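Local coordinates for uncharacterized protein (Bacteroides eggerthii DSM 20697, PDB 4ECO), which is of unknown function but, as a leucine-rich repeat protein, probably binds other proteins through its repeat solenoid, at residues 335-340 and 358-363; 407-412 and 438-443; 491-496 and 516-521. All coordinates share one frame; numbering follows the deposited sequence.

Contact 1: 335-340 and 358-363; sequences LECLYN and LNLAYN
Tyr-339 and Tyr-362 lie side by side in an offset stack, ring centroids 4.4 Å apart and planes at 18°. CE1 of Tyr-339 comes over the face of the Tyr-362 ring, displaced toward its rim and 3.4 Å from Tyr-362 CG, while CB of Tyr-362 makes a CH-pi contact over the face of the Tyr-339 ring. In both residues CG is anti to the carbonyl carbon (chi1 -52° and -66°), which sends the two phenols off in the same direction. Tyr-314 and His-386 continue the stack beyond Tyr-339 and Tyr-362, respectively.

Backbone hydrogen bonds make a short parallel pairing: Asn-359 N donates to Leu-335 O, and Cys-337 N to Asn-359 O at 2.9 Å. Past the strands the same register continues, with a weak bond from Tyr-339 N to Ala-361 O.

Among the side-chain bonds, the amide of Asn-363 turns inward, its ND2 reaching Cys-337 O at 3.0 Å and also donating to Leu-360 O of its own segment. Cys-337 O takes a second bond, from ND2 of Asn-340, on the opposite face of its plane. Leu-342 N satisfies Asn-363 OD1.

Apolar contacts form on both sides of the pairing. Leu-335 and Leu-358 run alongside each other, CD2 to CD1, and Cys-337 SG meets Leu-360 CD2 at 3.9 Å. Just past the strand ends, on the side of Glu-336 and Asn-359, Leu-338 CD2 touches Ala-361 CB at 3.7 Å and lies at the edge of the Tyr-362 ring.

Equivalent positions of the two segments thus lie side by side, with like residues paired at Leu-335/Leu-358, Tyr-339/Tyr-362 and Asn-340/Asn-363: the parallel strands and asparagine ladder of a leucine-rich repeat solenoid.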
loop_
_atom_site.group_PDB
_atom_site.type_symbol
_atom_site.label_atom_id
_atom_site.label_comp_id
_atom_site.label_asym_id
_atom_site.label_seq_id
_atom_site.Cartn_x
_atom_site.Cartn_y
_atom_site.Cartn_z
ATOM N N LEU A 335 3.992 -9.041 3.458
ATOM C CA LEU A 335 3.163 -8.915 4.652
ATOM C C LEU A 335 2.602 -7.517 4.743
ATOM O O LEU A 335 3.364 -6.536 4.614
ATOM C CB LEU A 335 3.958 -9.269 5.917
ATOM C CG LEU A 335 3.241 -9.154 7.256
ATOM C CD1 LEU A 335 2.050 -10.151 7.359
ATOM C CD2 LEU A 335 4.219 -9.340 8.384
ATOM N N GLU A 336 1.266 -7.424 4.933
ATOM C CA GLU A 336 0.598 -6.141 5.140
ATOM C C GLU A 336 -0.372 -6.333 6.315
ATOM O O GLU A 336 -1.099 -7.338 6.365
ATOM C CB GLU A 336 -0.064 -5.550 3.854
ATOM C CG GLU A 336 -1.425 -6.086 3.397
ATOM C CD GLU A 336 -2.660 -5.623 4.154
ATOM O OE1 GLU A 336 -2.579 -4.607 4.879
ATOM O OE2 GLU A 336 -3.718 -6.275 4.014
ATOM N N CYS A 337 -0.317 -5.396 7.295
ATOM C CA CYS A 337 -1.157 -5.384 8.500
ATOM C C CYS A 337 -1.793 -4.002 8.688
ATOM O O CYS A 337 -1.994 -3.575 9.830
ATOM C CB CYS A 337 -0.369 -5.794 9.741
ATOM S SG CYS A 337 0.617 -7.287 9.543
ATOM N N LEU A 338 -2.109 -3.310 7.584
ATOM C CA LEU A 338 -2.770 -2.011 7.629
ATOM C C LEU A 338 -4.017 -2.048 8.493
ATOM O O LEU A 338 -4.782 -3.006 8.419
ATOM C CB LEU A 338 -3.166 -1.571 6.222
ATOM C CG LEU A 338 -2.074 -1.022 5.325
ATOM C CD1 LEU A 338 -2.484 -1.150 3.874
ATOM C CD2 LEU A 338 -1.827 0.433 5.615
ATOM N N TYR A 339 -4.205 -1.036 9.332
ATOM C CA TYR A 339 -5.376 -0.847 10.177
ATOM C C TYR A 339 -5.689 -2.078 11.017
ATOM O O TYR A 339 -6.719 -2.741 10.844
ATOM C CB TYR A 339 -6.609 -0.447 9.341
ATOM C CG TYR A 339 -6.370 0.731 8.430
ATOM C CD1 TYR A 339 -6.477 2.033 8.901
ATOM C CD2 TYR A 339 -6.042 0.546 7.095
ATOM C CE1 TYR A 339 -6.274 3.127 8.057
ATOM C CE2 TYR A 339 -5.835 1.632 6.242
ATOM C CZ TYR A 339 -5.960 2.922 6.727
ATOM O OH TYR A 339 -5.769 3.990 5.881
ATOM N N ASN A 340 -4.784 -2.370 11.937
ATOM C CA ASN A 340 -4.937 -3.414 12.940
ATOM C C ASN A 340 -4.832 -2.704 14.291
ATOM O O ASN A 340 -4.996 -1.484 14.334
ATOM C CB ASN A 340 -3.909 -4.550 12.744
ATOM C CG ASN A 340 -4.379 -5.688 11.865
ATOM O OD1 ASN A 340 -4.971 -6.661 12.346
ATOM N ND2 ASN A 340 -4.059 -5.631 10.572
ATOM N N LEU A 358 6.449 -4.820 2.697
ATOM C CA LEU A 358 6.153 -4.719 4.123
ATOM C C LEU A 358 5.404 -3.416 4.353
ATOM O O LEU A 358 5.834 -2.348 3.938
ATOM C CB LEU A 358 7.396 -4.843 5.015
ATOM C CG LEU A 358 7.187 -4.811 6.534
ATOM C CD1 LEU A 358 6.387 -6.028 7.024
ATOM C CD2 LEU A 358 8.515 -4.709 7.246
ATOM N N ASN A 359 4.227 -3.536 4.922
ATOM C CA ASN A 359 3.378 -2.397 5.223
ATOM C C ASN A 359 2.678 -2.650 6.562
ATOM O O ASN A 359 1.790 -3.494 6.638
ATOM C CB ASN A 359 2.384 -2.143 4.085
ATOM C CG ASN A 359 1.800 -0.747 4.094
ATOM O OD1 ASN A 359 1.319 -0.243 5.133
ATOM N ND2 ASN A 359 1.845 -0.085 2.924
ATOM N N LEU A 360 3.142 -1.953 7.628
ATOM C CA LEU A 360 2.640 -2.062 9.007
ATOM C C LEU A 360 1.936 -0.760 9.432
ATOM O O LEU A 360 1.718 -0.529 10.628
ATOM C CB LEU A 360 3.815 -2.375 9.951
ATOM C CG LEU A 360 4.610 -3.671 9.676
ATOM C CD1 LEU A 360 5.835 -3.765 10.554
ATOM C CD2 LEU A 360 3.751 -4.909 9.861
ATOM N N ALA A 361 1.545 0.076 8.442
ATOM C CA ALA A 361 0.961 1.367 8.727
ATOM C C ALA A 361 -0.376 1.248 9.449
ATOM O O ALA A 361 -1.069 0.236 9.332
ATOM C CB ALA A 361 0.805 2.175 7.457
ATOM N N TYR A 362 -0.690 2.288 10.241
ATOM C CA TYR A 362 -1.924 2.480 10.968
ATOM C C TYR A 362 -2.111 1.407 12.045
ATOM O O TYR A 362 -3.054 0.599 12.027
ATOM C CB TYR A 362 -3.117 2.547 10.018
ATOM C CG TYR A 362 -3.090 3.763 9.123
ATOM C CD1 TYR A 362 -3.622 4.974 9.547
ATOM C CD2 TYR A 362 -2.536 3.705 7.845
ATOM C CE1 TYR A 362 -3.600 6.104 8.725
ATOM C CE2 TYR A 362 -2.481 4.839 7.024
ATOM C CZ TYR A 362 -3.040 6.030 7.460
ATOM O OH TYR A 362 -3.057 7.146 6.651
ATOM N N ASN A 363 -1.217 1.466 13.026
ATOM C CA ASN A 363 -1.198 0.603 14.204
ATOM C C ASN A 363 -0.680 1.434 15.393
ATOM O O ASN A 363 -0.707 2.667 15.351
ATOM C CB ASN A 363 -0.353 -0.659 13.951
ATOM C CG ASN A 363 -1.019 -1.675 13.077
ATOM O OD1 ASN A 363 -1.894 -2.394 13.513
ATOM N ND2 ASN A 363 -0.558 -1.825 11.863
#

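Contact 2: 407-412 and 438-443; sequences IDFSYN and INLSNN
Phe-409 N donates to Asn-439 O at 2.8 Å, and Asn-439 N to Ile-407 O at 3.0 Å, pairing the strand ends in parallel. Beyond them, Tyr-411 N bonds to Ser-441 O and Asn-412 N to Asn-442 O. Asn-443 ND2 reaches across to Phe-409 O, 3.1 Å away, while Asn-412 ND2 meets this oxygen from the other face of its plane; Asn-443 OD1 accepts from Ile-414 N.

Asp-408 and Asn-439 stand alongside with their flat ends 10° apart, CG anti to the backbone N in each. Each forms an Asx turn: Asp-408 OD1 takes the N and OG of Ser-410, and Asn-439 OD1 those of Ser-441. Asn-439 ND2 is held by Asp-157 OD2.

Farther out, the amide of Asn-442 stacks on the Tyr-411 ring, planes 15° apart, with CB above the ring centre and ND2 3.4 Å from Tyr-411 CZ. On the side of the isoleucines, Ile-407 CG2 packs against Ile-438 CG1 at 3.8 Å, Phe-409 CD2 lies against Ile-438 CD1 at 3.9 Å, and Leu-440 CD2 reaches Phe-409 CB.

The buried Asp-408 carboxylate thus has one oxygen gripped by two donors of its own turn, which would be expected to stabilise its negative charge.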
loop_
_atom_site.group_PDB
_atom_site.type_symbol
_atom_site.label_atom_id
_atom_site.label_comp_id
_atom_site.label_asym_id
_atom_site.label_seq_id
_atom_site.Cartn_x
_atom_site.Cartn_y
_atom_site.Cartn_z
ATOM N N ILE A 407 11.026 4.932 2.004
ATOM C CA ILE A 407 10.592 4.300 3.247
ATOM C C ILE A 407 9.768 5.329 4.035
ATOM O O ILE A 407 10.135 6.505 4.112
ATOM C CB ILE A 407 11.782 3.709 4.033
ATOM C CG1 ILE A 407 11.314 2.778 5.147
ATOM C CG2 ILE A 407 12.803 4.770 4.507
ATOM C CD1 ILE A 407 12.292 1.725 5.437
ATOM N N ASP A 408 8.600 4.909 4.525
ATOM C CA ASP A 408 7.707 5.827 5.219
ATOM C C ASP A 408 7.731 5.569 6.702
ATOM O O ASP A 408 7.313 4.492 7.160
ATOM C CB ASP A 408 6.281 5.707 4.667
ATOM C CG ASP A 408 5.361 6.891 4.947
ATOM O OD1 ASP A 408 5.630 7.652 5.908
ATOM O OD2 ASP A 408 4.349 7.033 4.234
ATOM N N PHE A 409 8.253 6.558 7.457
ATOM C CA PHE A 409 8.274 6.543 8.927
ATOM C C PHE A 409 7.417 7.698 9.488
ATOM O O PHE A 409 7.484 7.983 10.691
ATOM C CB PHE A 409 9.698 6.624 9.484
ATOM C CG PHE A 409 10.577 5.438 9.222
ATOM C CD1 PHE A 409 10.434 4.270 9.958
ATOM C CD2 PHE A 409 11.615 5.515 8.302
ATOM C CE1 PHE A 409 11.267 3.174 9.729
ATOM C CE2 PHE A 409 12.449 4.420 8.072
ATOM C CZ PHE A 409 12.264 3.250 8.781
ATOM N N SER A 410 6.592 8.348 8.619
ATOM C CA SER A 410 5.756 9.490 9.022
ATOM C C SER A 410 4.692 9.094 10.082
ATOM O O SER A 410 4.278 7.933 10.167
ATOM C CB SER A 410 5.091 10.164 7.821
ATOM O OG SER A 410 4.004 9.458 7.254
ATOM N N TYR A 411 4.297 10.076 10.909
ATOM C CA TYR A 411 3.311 9.929 11.959
ATOM C C TYR A 411 3.729 8.873 12.940
ATOM O O TYR A 411 3.086 7.838 13.074
ATOM C CB TYR A 411 1.950 9.613 11.389
ATOM C CG TYR A 411 1.223 10.813 10.855
ATOM C CD1 TYR A 411 0.462 11.621 11.699
ATOM C CD2 TYR A 411 1.229 11.107 9.488
ATOM C CE1 TYR A 411 -0.254 12.709 11.201
ATOM C CE2 TYR A 411 0.484 12.170 8.973
ATOM C CZ TYR A 411 -0.249 12.972 9.837
ATOM O OH TYR A 411 -1.002 14.009 9.358
ATOM N N ASN A 412 4.839 9.136 13.608
ATOM C CA ASN A 412 5.400 8.296 14.658
ATOM C C ASN A 412 5.816 9.218 15.795
ATOM O O ASN A 412 5.346 10.362 15.860
ATOM C CB ASN A 412 6.549 7.413 14.133
ATOM C CG ASN A 412 6.090 6.084 13.569
ATOM O OD1 ASN A 412 5.535 5.245 14.281
ATOM N ND2 ASN A 412 6.312 5.859 12.281
ATOM N N ILE A 438 13.380 9.179 2.261
ATOM C CA ILE A 438 12.962 8.851 3.622
ATOM C C ILE A 438 11.905 9.882 4.043
ATOM O O ILE A 438 12.080 11.090 3.880
ATOM C CB ILE A 438 14.142 8.695 4.658
ATOM C CG1 ILE A 438 13.632 8.169 6.010
ATOM C CG2 ILE A 438 14.998 9.941 4.803
ATOM C CD1 ILE A 438 14.635 7.503 6.847
ATOM N N ASN A 439 10.776 9.376 4.515
ATOM C CA ASN A 439 9.685 10.222 4.968
ATOM C C ASN A 439 9.651 10.156 6.471
ATOM O O ASN A 439 9.204 9.158 7.037
ATOM C CB ASN A 439 8.349 9.804 4.339
ATOM C CG ASN A 439 7.208 10.753 4.647
ATOM O OD1 ASN A 439 7.255 11.592 5.558
ATOM N ND2 ASN A 439 6.140 10.629 3.888
ATOM N N LEU A 440 10.169 11.196 7.108
ATOM C CA LEU A 440 10.202 11.321 8.564
ATOM C C LEU A 440 9.277 12.468 9.032
ATOM O O LEU A 440 9.440 12.965 10.152
ATOM C CB LEU A 440 11.640 11.542 9.046
ATOM C CG LEU A 440 12.540 10.320 9.027
ATOM C CD1 LEU A 440 13.982 10.732 9.121
ATOM C CD2 LEU A 440 12.174 9.371 10.139
ATOM N N SER A 441 8.300 12.878 8.177
ATOM C CA SER A 441 7.356 13.958 8.513
ATOM C C SER A 441 6.433 13.537 9.678
ATOM O O SER A 441 6.282 12.348 9.942
ATOM C CB SER A 441 6.534 14.394 7.291
ATOM O OG SER A 441 5.792 13.337 6.707
ATOM N N ASN A 442 5.854 14.507 10.390
ATOM C CA ASN A 442 4.973 14.314 11.557
ATOM C C ASN A 442 5.587 13.355 12.597
ATOM O O ASN A 442 5.068 12.269 12.852
ATOM C CB ASN A 442 3.574 13.845 11.156
ATOM C CG ASN A 442 2.692 14.982 10.759
ATOM O OD1 ASN A 442 2.284 15.785 11.609
ATOM N ND2 ASN A 442 2.413 15.091 9.451
ATOM N N ASN A 443 6.684 13.791 13.209
ATOM C CA ASN A 443 7.366 13.062 14.280
ATOM C C ASN A 443 7.741 14.065 15.387
ATOM O O ASN A 443 7.147 15.147 15.456
ATOM C CB ASN A 443 8.596 12.307 13.731
ATOM C CG ASN A 443 8.301 10.899 13.310
ATOM O OD1 ASN A 443 8.154 10.014 14.135
ATOM N ND2 ASN A 443 8.242 10.643 12.021
#

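Contact 3: 491-496 and 516-521; sequences TSIDLR and VGIDLS
Arg-496 lays its aliphatic chain across the carboxylate of Asp-519, CG 3.5 Å from Asp-519 OD1 and CD 3.7 Å from Asp-519 OD2, with the guanidinium and carboxylate planes 37° apart. Asp-519 OD2 sits well out of the guanidinium plane, and no N-H points at it.

Next to this, Leu-495 CD1 meets Leu-520 CD2 at 3.7 Å on the opposite side of the sheet from the aspartates. The parallel strands are joined by bonds from Ile-493 N to Gly-517 O, Asp-519 N to Ile-493 O and Leu-495 N to Asp-519 O. At their start, Thr-491 O accepts from both Val-516 N, at 2.8 Å, and Gly-517 N.

Asp-494 positions the arginine: a bend at chi3 of Arg-496 (-58°) brings its NE to Asp-494 OD1 at 2.8 Å, a salt bridge in the guanidinium plane. Asp-519 OD1 is held in an Asx turn by the N and OG of Ser-521. Ser-159, just ahead of helix 160-168, donates its N to Asp-494 OD2 and bonds through OG to Asp-519 OD2.

Arg-496 therefore lies close to two neighbouring carboxylates while bonding to one, and its charge probably eases the repulsion between them.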
loop_
_atom_site.group_PDB
_atom_site.type_symbol
_atom_site.label_atom_id
_atom_site.label_comp_id
_atom_site.label_asym_id
_atom_site.label_seq_id
_atom_site.Cartn_x
_atom_site.Cartn_y
_atom_site.Cartn_z
ATOM N N THR A 491 18.915 15.968 -3.359
ATOM C CA THR A 491 18.363 17.001 -4.239
ATOM C C THR A 491 17.021 17.590 -3.702
ATOM O O THR A 491 16.591 18.624 -4.211
ATOM C CB THR A 491 18.190 16.453 -5.668
ATOM O OG1 THR A 491 17.294 15.336 -5.647
ATOM C CG2 THR A 491 19.535 16.053 -6.306
ATOM N N SER A 492 16.385 16.975 -2.678
ATOM C CA SER A 492 15.117 17.491 -2.125
ATOM C C SER A 492 15.128 17.465 -0.602
ATOM O O SER A 492 15.432 16.440 -0.006
ATOM C CB SER A 492 13.907 16.714 -2.651
ATOM O OG SER A 492 13.765 16.813 -4.060
ATOM N N ILE A 493 14.830 18.616 0.028
ATOM C CA ILE A 493 14.775 18.756 1.476
ATOM C C ILE A 493 13.474 19.471 1.874
ATOM O O ILE A 493 13.289 20.642 1.545
ATOM C CB ILE A 493 16.019 19.482 2.048
ATOM C CG1 ILE A 493 17.360 18.942 1.443
ATOM C CG2 ILE A 493 16.017 19.399 3.575
ATOM C CD1 ILE A 493 18.626 19.686 1.901
ATOM N N ASP A 494 12.570 18.751 2.575
ATOM C CA ASP A 494 11.320 19.290 3.105
ATOM C C ASP A 494 11.467 19.486 4.589
ATOM O O ASP A 494 11.664 18.520 5.331
ATOM C CB ASP A 494 10.132 18.388 2.792
ATOM C CG ASP A 494 8.807 19.120 2.698
ATOM O OD1 ASP A 494 8.686 20.205 3.297
ATOM O OD2 ASP A 494 7.877 18.585 2.054
ATOM N N LEU A 495 11.466 20.753 5.015
ATOM C CA LEU A 495 11.626 21.132 6.417
ATOM C C LEU A 495 10.467 22.007 6.899
ATOM O O LEU A 495 10.592 22.668 7.940
ATOM C CB LEU A 495 12.974 21.856 6.620
ATOM C CG LEU A 495 14.216 20.968 6.560
ATOM C CD1 LEU A 495 15.428 21.766 6.205
ATOM C CD2 LEU A 495 14.388 20.162 7.852
ATOM N N ARG A 496 9.320 21.964 6.188
ATOM C CA ARG A 496 8.138 22.726 6.584
ATOM C C ARG A 496 7.693 22.365 7.990
ATOM O O ARG A 496 7.940 21.244 8.464
ATOM C CB ARG A 496 6.955 22.484 5.631
ATOM C CG ARG A 496 7.052 23.030 4.207
ATOM C CD ARG A 496 5.933 22.434 3.379
ATOM N NE ARG A 496 6.032 20.968 3.390
ATOM C CZ ARG A 496 5.020 20.123 3.236
ATOM N NH1 ARG A 496 3.794 20.577 3.022
ATOM N NH2 ARG A 496 5.231 18.820 3.271
ATOM N N VAL A 516 17.960 20.640 -5.597
ATOM C CA VAL A 516 16.975 21.091 -6.584
ATOM C C VAL A 516 15.838 21.853 -5.866
ATOM O O VAL A 516 15.442 22.937 -6.309
ATOM C CB VAL A 516 16.458 19.896 -7.442
ATOM C CG1 VAL A 516 15.228 20.260 -8.249
ATOM C CG2 VAL A 516 17.549 19.393 -8.378
ATOM N N GLY A 517 15.344 21.290 -4.769
ATOM C CA GLY A 517 14.250 21.875 -4.009
ATOM C C GLY A 517 14.434 21.850 -2.516
ATOM O O GLY A 517 14.889 20.865 -1.941
ATOM N N ILE A 518 14.083 22.952 -1.892
ATOM C CA ILE A 518 14.107 23.092 -0.454
ATOM C C ILE A 518 12.857 23.896 -0.025
ATOM O O ILE A 518 12.543 24.947 -0.604
ATOM C CB ILE A 518 15.439 23.687 0.073
ATOM C CG1 ILE A 518 15.492 23.665 1.627
ATOM C CG2 ILE A 518 15.766 25.052 -0.529
ATOM C CD1 ILE A 518 16.892 23.654 2.212
ATOM N N ASP A 519 12.118 23.352 0.964
ATOM C CA ASP A 519 10.955 24.053 1.470
ATOM C C ASP A 519 11.095 24.287 2.965
ATOM O O ASP A 519 11.081 23.363 3.748
ATOM C CB ASP A 519 9.656 23.336 1.146
ATOM C CG ASP A 519 8.443 24.258 1.133
ATOM O OD1 ASP A 519 8.456 25.271 1.872
ATOM O OD2 ASP A 519 7.473 23.951 0.398
ATOM N N LEU A 520 11.291 25.536 3.333
ATOM C CA LEU A 520 11.437 25.992 4.712
ATOM C C LEU A 520 10.178 26.758 5.164
ATOM O O LEU A 520 10.226 27.498 6.152
ATOM C CB LEU A 520 12.690 26.901 4.836
ATOM C CG LEU A 520 14.030 26.330 4.343
ATOM C CD1 LEU A 520 15.029 27.411 4.183
ATOM C CD2 LEU A 520 14.543 25.234 5.267
ATOM N N SER A 521 9.055 26.577 4.442
ATOM C CA SER A 521 7.818 27.255 4.775
ATOM C C SER A 521 7.334 26.815 6.144
ATOM O O SER A 521 7.472 25.627 6.504
ATOM C CB SER A 521 6.751 26.995 3.726
ATOM O OG SER A 521 7.072 27.642 2.510
#

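How the contacts relate
The three contacts follow one another along the chain and along the curved leucine-rich repeat array. Centres of contacts 1 and 2, and of contacts 2 and 3, are each about 15 Å apart, whereas those of contacts 1 and 3 are about 29 Å apart; no two contacts touch. His-386 bridges the first two, stacking on Tyr-362 of contact 1 and Tyr-411 of contact 2. Strand 461-463 lies between contacts 2 and 3, pairing with strand 435-439 and strand 492-494. The chain around 150-168 borders all three: Val-150 at contact 1, Asp-157 at contact 2, Ser-159 and helix 160-168 at contact 3. The sodium site of Glu-117 and Ser-192 involves none of them.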